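Local structure of aminoglycoside N(3)-acetyltransferase (Streptomyces griseus, 7LAP) at residues L34-G39 with D67-T72; Q59-A64 with G119-A124. The protein catalyses the N3-acetylation of aminoglycoside antibiotics, a modification associated with resistance to these drugs. One frame throughout, in Å; residues are numbered along the deposited sequence.

Contact 1: L34-G39 with D67-T72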
ATOM      1  N   LEU B  34     -13.909 -22.964 -10.339  1.00 41.88           N
ATOM      2  CA  LEU B  34     -14.832 -21.922 -10.770  1.00 43.54           C
ATOM      3  C   LEU B  34     -14.971 -21.852 -12.288  1.00 48.48           C
ATOM      4  O   LEU B  34     -15.943 -21.274 -12.791  1.00 49.57           O
ATOM      5  CB  LEU B  34     -14.320 -20.559 -10.306  1.00 51.29           C
ATOM      6  CG  LEU B  34     -14.837 -19.781  -9.122  1.00 54.32           C
ATOM      7  CD1 LEU B  34     -14.317 -18.365  -9.321  1.00 47.68           C
ATOM      8  CD2 LEU B  34     -16.342 -19.831  -9.054  1.00 55.39           C
ATOM      9  N   GLY B  35     -13.969 -22.332 -13.030  1.00 40.01           N
ATOM     10  CA  GLY B  35     -14.000 -22.307 -14.496  1.00 38.99           C
ATOM     11  C   GLY B  35     -12.854 -21.529 -15.111  1.00 37.40           C
ATOM     12  O   GLY B  35     -12.805 -21.382 -16.336  1.00 42.16           O
ATOM     13  N   LEU B  36     -11.920 -21.004 -14.332  1.00 37.16           N
ATOM     14  CA  LEU B  36     -10.777 -20.318 -14.921  1.00 36.44           C
ATOM     15  C   LEU B  36      -9.847 -21.351 -15.568  1.00 40.57           C
ATOM     16  O   LEU B  36      -9.628 -22.432 -15.002  1.00 39.70           O
ATOM     17  CB  LEU B  36     -10.073 -19.520 -13.815  1.00 37.80           C
ATOM     18  CG  LEU B  36      -9.278 -18.270 -14.168  1.00 46.23           C
ATOM     19  CD1 LEU B  36     -10.027 -17.319 -15.121  1.00 42.15           C
ATOM     20  CD2 LEU B  36      -8.893 -17.555 -12.845  1.00 47.68           C
ATOM     21  N   VAL B  37      -9.317 -21.042 -16.763  1.00 39.67           N
ATOM     22  CA  VAL B  37      -8.574 -22.048 -17.527  1.00 41.17           C
ATOM     23  C   VAL B  37      -7.293 -21.435 -18.092  1.00 46.79           C
ATOM     24  O   VAL B  37      -7.152 -20.203 -18.190  1.00 42.74           O
ATOM     25  CB  VAL B  37      -9.425 -22.650 -18.680  1.00 43.56           C
ATOM     26  CG1 VAL B  37     -10.605 -23.478 -18.153  1.00 44.74           C
ATOM     27  CG2 VAL B  37      -9.817 -21.588 -19.762  1.00 41.50           C
ATOM     28  N   PRO B  38      -6.342 -22.288 -18.512  1.00 45.75           N
ATOM     29  CA  PRO B  38      -5.126 -21.783 -19.145  1.00 45.72           C
ATOM     30  C   PRO B  38      -5.444 -20.880 -20.328  1.00 49.95           C
ATOM     31  O   PRO B  38      -6.325 -21.165 -21.140  1.00 49.16           O
ATOM     32  CB  PRO B  38      -4.411 -23.062 -19.590  1.00 48.76           C
ATOM     33  CG  PRO B  38      -4.862 -24.088 -18.585  1.00 47.91           C
ATOM     34  CD  PRO B  38      -6.270 -23.753 -18.283  1.00 46.45           C
ATOM     35  N   GLY B  39      -4.715 -19.781 -20.424  1.00 44.62           N
ATOM     36  CA  GLY B  39      -4.900 -18.879 -21.525  1.00 46.19           C
ATOM     37  C   GLY B  39      -5.902 -17.777 -21.279  1.00 45.20           C
ATOM     38  O   GLY B  39      -5.976 -16.859 -22.095  1.00 45.23           O
ATOM     39  N   ASP B  67      -0.795 -19.414 -11.796  1.00 38.04           N
ATOM     40  CA  ASP B  67      -0.765 -20.864 -11.955  1.00 43.62           C
ATOM     41  C   ASP B  67      -1.921 -21.345 -12.822  1.00 45.38           C
ATOM     42  O   ASP B  67      -1.750 -22.260 -13.629  1.00 44.17           O
ATOM     43  CB  ASP B  67      -0.824 -21.563 -10.598  1.00 39.59           C
ATOM     44  CG  ASP B  67       0.449 -21.342  -9.740  1.00 44.11           C
ATOM     45  OD1 ASP B  67       1.504 -20.934 -10.257  1.00 45.63           O
ATOM     46  OD2 ASP B  67       0.377 -21.553  -8.506  1.00 47.87           O
ATOM     47  N   VAL B  68      -3.118 -20.768 -12.645  1.00 40.52           N
ATOM     48  CA  VAL B  68      -4.271 -21.265 -13.383  1.00 39.39           C
ATOM     49  C   VAL B  68      -4.206 -20.817 -14.841  1.00 43.88           C
ATOM     50  O   VAL B  68      -4.340 -21.636 -15.758  1.00 46.13           O
ATOM     51  CB  VAL B  68      -5.602 -20.831 -12.725  1.00 44.90           C
ATOM     52  CG1 VAL B  68      -6.762 -21.293 -13.588  1.00 49.81           C
ATOM     53  CG2 VAL B  68      -5.759 -21.463 -11.362  1.00 42.06           C
ATOM     54  N   VAL B  69      -3.970 -19.522 -15.087  1.00 37.31           N
ATOM     55  CA  VAL B  69      -4.042 -19.060 -16.478  1.00 37.93           C
ATOM     56  C   VAL B  69      -2.752 -19.363 -17.213  1.00 40.92           C
ATOM     57  O   VAL B  69      -2.748 -19.391 -18.449  1.00 42.22           O
ATOM     58  CB  VAL B  69      -4.423 -17.564 -16.598  1.00 35.43           C
ATOM     59  CG1 VAL B  69      -5.717 -17.287 -15.795  1.00 34.45           C
ATOM     60  CG2 VAL B  69      -3.299 -16.610 -16.108  1.00 36.77           C
ATOM     61  N   GLY B  70      -1.662 -19.633 -16.496  1.00 40.58           N
ATOM     62  CA  GLY B  70      -0.439 -20.075 -17.129  1.00 43.09           C
ATOM     63  C   GLY B  70       0.227 -18.972 -17.931  1.00 45.73           C
ATOM     64  O   GLY B  70      -0.277 -17.848 -17.998  1.00 44.74           O
ATOM     65  N   PRO B  71       1.360 -19.281 -18.587  1.00 45.70           N
ATOM     66  CA  PRO B  71       2.167 -18.214 -19.213  1.00 46.29           C
ATOM     67  C   PRO B  71       1.471 -17.479 -20.352  1.00 47.84           C
ATOM     68  O   PRO B  71       1.879 -16.361 -20.674  1.00 43.45           O
ATOM     69  CB  PRO B  71       3.405 -18.966 -19.748  1.00 48.76           C
ATOM     70  CG  PRO B  71       3.385 -20.307 -19.070  1.00 49.93           C
ATOM     71  CD  PRO B  71       1.934 -20.615 -18.840  1.00 47.21           C
ATOM     72  N   THR B  72       0.480 -18.080 -21.012  1.00 47.42           N
ATOM     73  CA  THR B  72      -0.204 -17.401 -22.110  1.00 44.73           C
ATOM     74  C   THR B  72      -1.397 -16.570 -21.644  1.00 42.88           C
ATOM     75  O   THR B  72      -1.991 -15.858 -22.459  1.00 44.36           O
ATOM     76  CB  THR B  72      -0.694 -18.421 -23.149  1.00 46.64           C
ATOM     77  OG1 THR B  72      -1.696 -19.240 -22.545  1.00 45.55           O
ATOM     78  CG2 THR B  72       0.445 -19.311 -23.651  1.00 46.27           C
TER

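Contact 2: Q59-A64 with G119-A124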
ATOM      1  N   GLN B  59       0.636 -11.643  -2.653  1.00 36.95           N
ATOM      2  CA  GLN B  59       1.536 -12.364  -3.553  0.50 36.01           C
ATOM      3  C   GLN B  59       1.024 -13.776  -3.829  1.00 38.32           C
ATOM      4  O   GLN B  59       1.175 -14.299  -4.952  1.00 36.71           O
ATOM      5  CB  GLN B  59       2.948 -12.417  -2.953  0.50 36.53           C
ATOM      6  CG  GLN B  59       3.674 -11.065  -2.837  0.50 34.64           C
ATOM      7  CD  GLN B  59       3.765 -10.319  -4.180  0.50 35.66           C
ATOM      8  OE1 GLN B  59       3.413  -9.139  -4.278  0.50 36.14           O
ATOM      9  NE2 GLN B  59       4.241 -11.018  -5.217  0.50 30.33           N
ATOM     10  N   THR B  60       0.416 -14.408  -2.820  1.00 35.97           N
ATOM     11  CA  THR B  60      -0.083 -15.770  -2.979  1.00 35.36           C
ATOM     12  C   THR B  60      -1.313 -15.812  -3.877  1.00 33.54           C
ATOM     13  O   THR B  60      -1.443 -16.718  -4.716  1.00 35.72           O
ATOM     14  CB  THR B  60      -0.363 -16.335  -1.597  1.00 37.19           C
ATOM     15  OG1 THR B  60       0.901 -16.578  -0.964  1.00 38.28           O
ATOM     16  CG2 THR B  60      -1.188 -17.620  -1.669  1.00 37.00           C
ATOM     17  N   VAL B  61      -2.211 -14.834  -3.738  1.00 32.71           N
ATOM     18  CA  VAL B  61      -3.361 -14.755  -4.635  1.00 31.73           C
ATOM     19  C   VAL B  61      -2.897 -14.573  -6.073  1.00 34.65           C
ATOM     20  O   VAL B  61      -3.373 -15.258  -6.986  1.00 36.10           O
ATOM     21  CB  VAL B  61      -4.317 -13.633  -4.192  1.00 35.94           C
ATOM     22  CG1 VAL B  61      -5.483 -13.482  -5.194  1.00 32.17           C
ATOM     23  CG2 VAL B  61      -4.869 -13.932  -2.762  1.00 37.31           C
ATOM     24  N   ILE B  62      -1.932 -13.680  -6.299  1.00 32.93           N
ATOM     25  CA  ILE B  62      -1.462 -13.425  -7.667  1.00 32.60           C
ATOM     26  C   ILE B  62      -0.799 -14.667  -8.261  1.00 34.62           C
ATOM     27  O   ILE B  62      -1.069 -15.056  -9.401  1.00 35.64           O
ATOM     28  CB  ILE B  62      -0.504 -12.230  -7.682  1.00 31.96           C
ATOM     29  CG1 ILE B  62      -1.268 -10.940  -7.410  1.00 31.92           C
ATOM     30  CG2 ILE B  62       0.286 -12.171  -9.032  1.00 31.02           C
ATOM     31  CD1 ILE B  62      -0.298  -9.777  -6.971  1.00 34.87           C
ATOM     32  N   ASP B  63       0.046 -15.336  -7.485  1.00 33.97           N
ATOM     33  CA  ASP B  63       0.716 -16.513  -8.022  1.00 36.96           C
ATOM     34  C   ASP B  63      -0.239 -17.679  -8.268  1.00 37.36           C
ATOM     35  O   ASP B  63      -0.033 -18.453  -9.212  1.00 39.50           O
ATOM     36  CB  ASP B  63       1.848 -16.900  -7.090  1.00 43.57           C
ATOM     37  CG  ASP B  63       3.103 -15.989  -7.298  1.00 51.19           C
ATOM     38  OD1 ASP B  63       3.448 -15.683  -8.473  1.00 55.00           O
ATOM     39  OD2 ASP B  63       3.728 -15.579  -6.302  1.00 55.98           O
ATOM     40  N   ALA B  64      -1.299 -17.810  -7.463  1.00 32.83           N
ATOM     41  CA  ALA B  64      -2.315 -18.818  -7.758  1.00 34.35           C
ATOM     42  C   ALA B  64      -3.036 -18.501  -9.071  1.00 36.01           C
ATOM     43  O   ALA B  64      -3.305 -19.401  -9.878  1.00 34.18           O
ATOM     44  CB  ALA B  64      -3.322 -18.915  -6.594  1.00 29.63           C
ATOM     45  N   GLY B 119      -8.123  -1.841  -2.336  1.00 51.20           N
ATOM     46  CA  GLY B 119      -7.527  -2.836  -1.462  1.00 50.23           C
ATOM     47  C   GLY B 119      -6.118  -3.159  -1.909  1.00 45.08           C
ATOM     48  O   GLY B 119      -5.572  -2.560  -2.834  1.00 45.91           O
ATOM     49  N   ARG B 120      -5.520  -4.104  -1.250  1.00 42.34           N
ATOM     50  CA  ARG B 120      -4.182  -4.458  -1.538  1.00 39.93           C
ATOM     51  C   ARG B 120      -3.892  -5.155  -2.840  1.00 39.17           C
ATOM     52  O   ARG B 120      -2.790  -5.114  -3.277  1.00 45.33           O
ATOM     53  CB  ARG B 120      -3.609  -5.275  -0.398  1.00 39.59           C
ATOM     54  CG  ARG B 120      -3.320  -4.518   0.864  1.00 41.50           C
ATOM     55  CD  ARG B 120      -3.196  -5.487   2.020  1.00 50.95           C
ATOM     56  NE  ARG B 120      -1.858  -5.988   2.074  1.00 58.71           N
ATOM     57  CZ  ARG B 120      -1.475  -7.121   2.615  1.00 54.78           C
ATOM     58  NH1 ARG B 120      -2.319  -7.911   3.207  1.00 47.51           N
ATOM     59  NH2 ARG B 120      -0.214  -7.430   2.564  1.00 50.61           N
ATOM     60  N   LEU B 121      -4.850  -5.804  -3.451  1.00 37.28           N
ATOM     61  CA  LEU B 121      -4.435  -6.629  -4.600  1.00 37.57           C
ATOM     62  C   LEU B 121      -4.017  -5.805  -5.827  1.00 37.11           C
ATOM     63  O   LEU B 121      -3.011  -6.146  -6.470  1.00 37.27           O
ATOM     64  CB  LEU B 121      -5.519  -7.644  -5.001  1.00 39.29           C
ATOM     65  CG  LEU B 121      -5.231  -9.089  -4.592  1.00 35.69           C
ATOM     66  CD1 LEU B 121      -3.934  -9.606  -5.255  1.00 35.84           C
ATOM     67  CD2 LEU B 121      -5.170  -9.193  -3.030  1.00 36.00           C
ATOM     68  N   PRO B 122      -4.759  -4.754  -6.226  1.00 37.17           N
ATOM     69  CA  PRO B 122      -4.294  -3.965  -7.398  1.00 37.45           C
ATOM     70  C   PRO B 122      -2.950  -3.316  -7.163  1.00 42.55           C
ATOM     71  O   PRO B 122      -2.131  -3.232  -8.077  1.00 40.74           O
ATOM     72  CB  PRO B 122      -5.405  -2.917  -7.585  1.00 37.43           C
ATOM     73  CG  PRO B 122      -6.650  -3.634  -7.053  1.00 36.84           C
ATOM     74  CD  PRO B 122      -6.131  -4.385  -5.834  1.00 38.51           C
ATOM     75  N   GLU B 123      -2.685  -2.870  -5.936  1.00 44.44           N
ATOM     76  CA  GLU B 123      -1.395  -2.260  -5.665  1.00 47.51           C
ATOM     77  C   GLU B 123      -0.280  -3.307  -5.665  1.00 47.61           C
ATOM     78  O   GLU B 123       0.845  -3.004  -6.067  1.00 42.70           O
ATOM     79  CB  GLU B 123      -1.463  -1.491  -4.341  1.00 49.12           C
ATOM     80  CG  GLU B 123      -0.182  -0.861  -3.922  1.00 55.86           C
ATOM     81  CD  GLU B 123       0.087   0.514  -4.588  1.00 60.37           C
ATOM     82  OE1 GLU B 123      -0.600   0.869  -5.586  1.00 56.80           O
ATOM     83  OE2 GLU B 123       1.030   1.202  -4.122  1.00 59.89           O
ATOM     84  N   ALA B 124      -0.573  -4.543  -5.262  1.00 39.15           N
ATOM     85  CA  ALA B 124       0.431  -5.607  -5.378  1.00 40.21           C
ATOM     86  C   ALA B 124       0.650  -6.012  -6.838  1.00 39.43           C
ATOM     87  O   ALA B 124       1.795  -6.215  -7.271  1.00 40.75           O
ATOM     88  CB  ALA B 124       0.031  -6.839  -4.531  1.00 38.72           C
TER

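Contact 1: L34-G39 with D67-T72
V68, near the C-terminal end of helix 58-69, meets L36 of the neighbouring loop and begins a worked example of how a helix end is fastened to a passing backbone. Its CG1 lies anti to the backbone N (chi1 176°) and touches both backbone and side chain of L36. This methyl sits 3.4 Å from L36 O. It is 3.8 Å from L36 CB, and the two side chains lie roughly perpendicular, while V68 also packs on R28 and L31 of helix 24-34. The carbonyl of V68 faces the ring of P38, whose nitrogen has no hydrogen to give; P38 CA instead makes a CA-H...O contact with V68 O at 3.5 Å.

At V69 the backbone takes over. G39 N donates to V69 O at 2.8 Å in a nearly straight bond (174° at the hydrogen), the donor tilted slightly from the carbonyl plane. G39 holds backbone angles (phi 91°) at which a CB would press on the carbonyl O of P38. P38 CA also approaches V69 O, at 3.4 Å, so this one carbonyl is met by two consecutive residues of the loop. V69 CG1 also reaches L36 CG at 4.0 Å, extending the buried apolar patch. G70, with positive phi, then turns the chain out of the helix, and two residues later T72 brings OG1 to 3.4 Å from G39 CA, a plain van der Waals approach.

Apolar on one side and polar at the backbone, the contact joins the loop leading into strand 41-46 to the turn leading into strand 74-78. These are adjacent parallel strands, and helix 58-69 is the longer helix in the beta-alpha-beta crossover between them.

Contact 2: Q59-A64 with G119-A124
I62 and L121 carry the packing of two helices, 59-64 and 120-124, that cross steeply at -69° with their axes 10.1 Å apart, a buried helix-helix contact that illustrates how few side chains can bridge such a crossing. I62 has CG1 anti to its own carbonyl carbon (chi1 -70°), and the chain then runs on extended, so that CD1 is carried across to A124. There it rests 3.8 Å from A124 CB.

L121 answers from the second helix with one branch. Its chi1 of -105° falls away from the usual staggered values, and CD1 is directed at the first helix, where it lies 3.7 Å from I62 CG1 and 4.0 Å from I62 CD1. The side chains of I62 and L121 run alongside each other, pointing opposite ways, rather than meeting tip to tip.

Around this apolar centre, P58 touches both L121 and A124, and L48 and I51 of helix 48-51 lie against V61. A124 itself packs on E113 of the second subunit, so the contact reaches the dimer interface, where R120 forms salt bridges with D83 and E113 of that subunit. V61, its side chain set nearly square to that of L121, has CG1 anti to its backbone N, 4.2 Å from L121 CD1.

From the N terminus, helix 24-34 runs into the loop 34-39, and the chain then forms strand 41-46 and helix 48-51 before entering helix 58-69. The first half of that helix supplies 59-64 to contact 2, and its last turn and the turn that follows supply 67-72, where contact 1 closes a loop of 27 intervening residues. Strand 74-78 and helix 94-103 follow before residues 119-124 return to close the wider loop of contact 2. The two closures cross instead of nesting. With centres about 16 Å apart, they share helix 58-69: contact 1 fixes its C-terminal end to the entrance of strand 41-46, and contact 2 ties its earlier turns to helix 120-126.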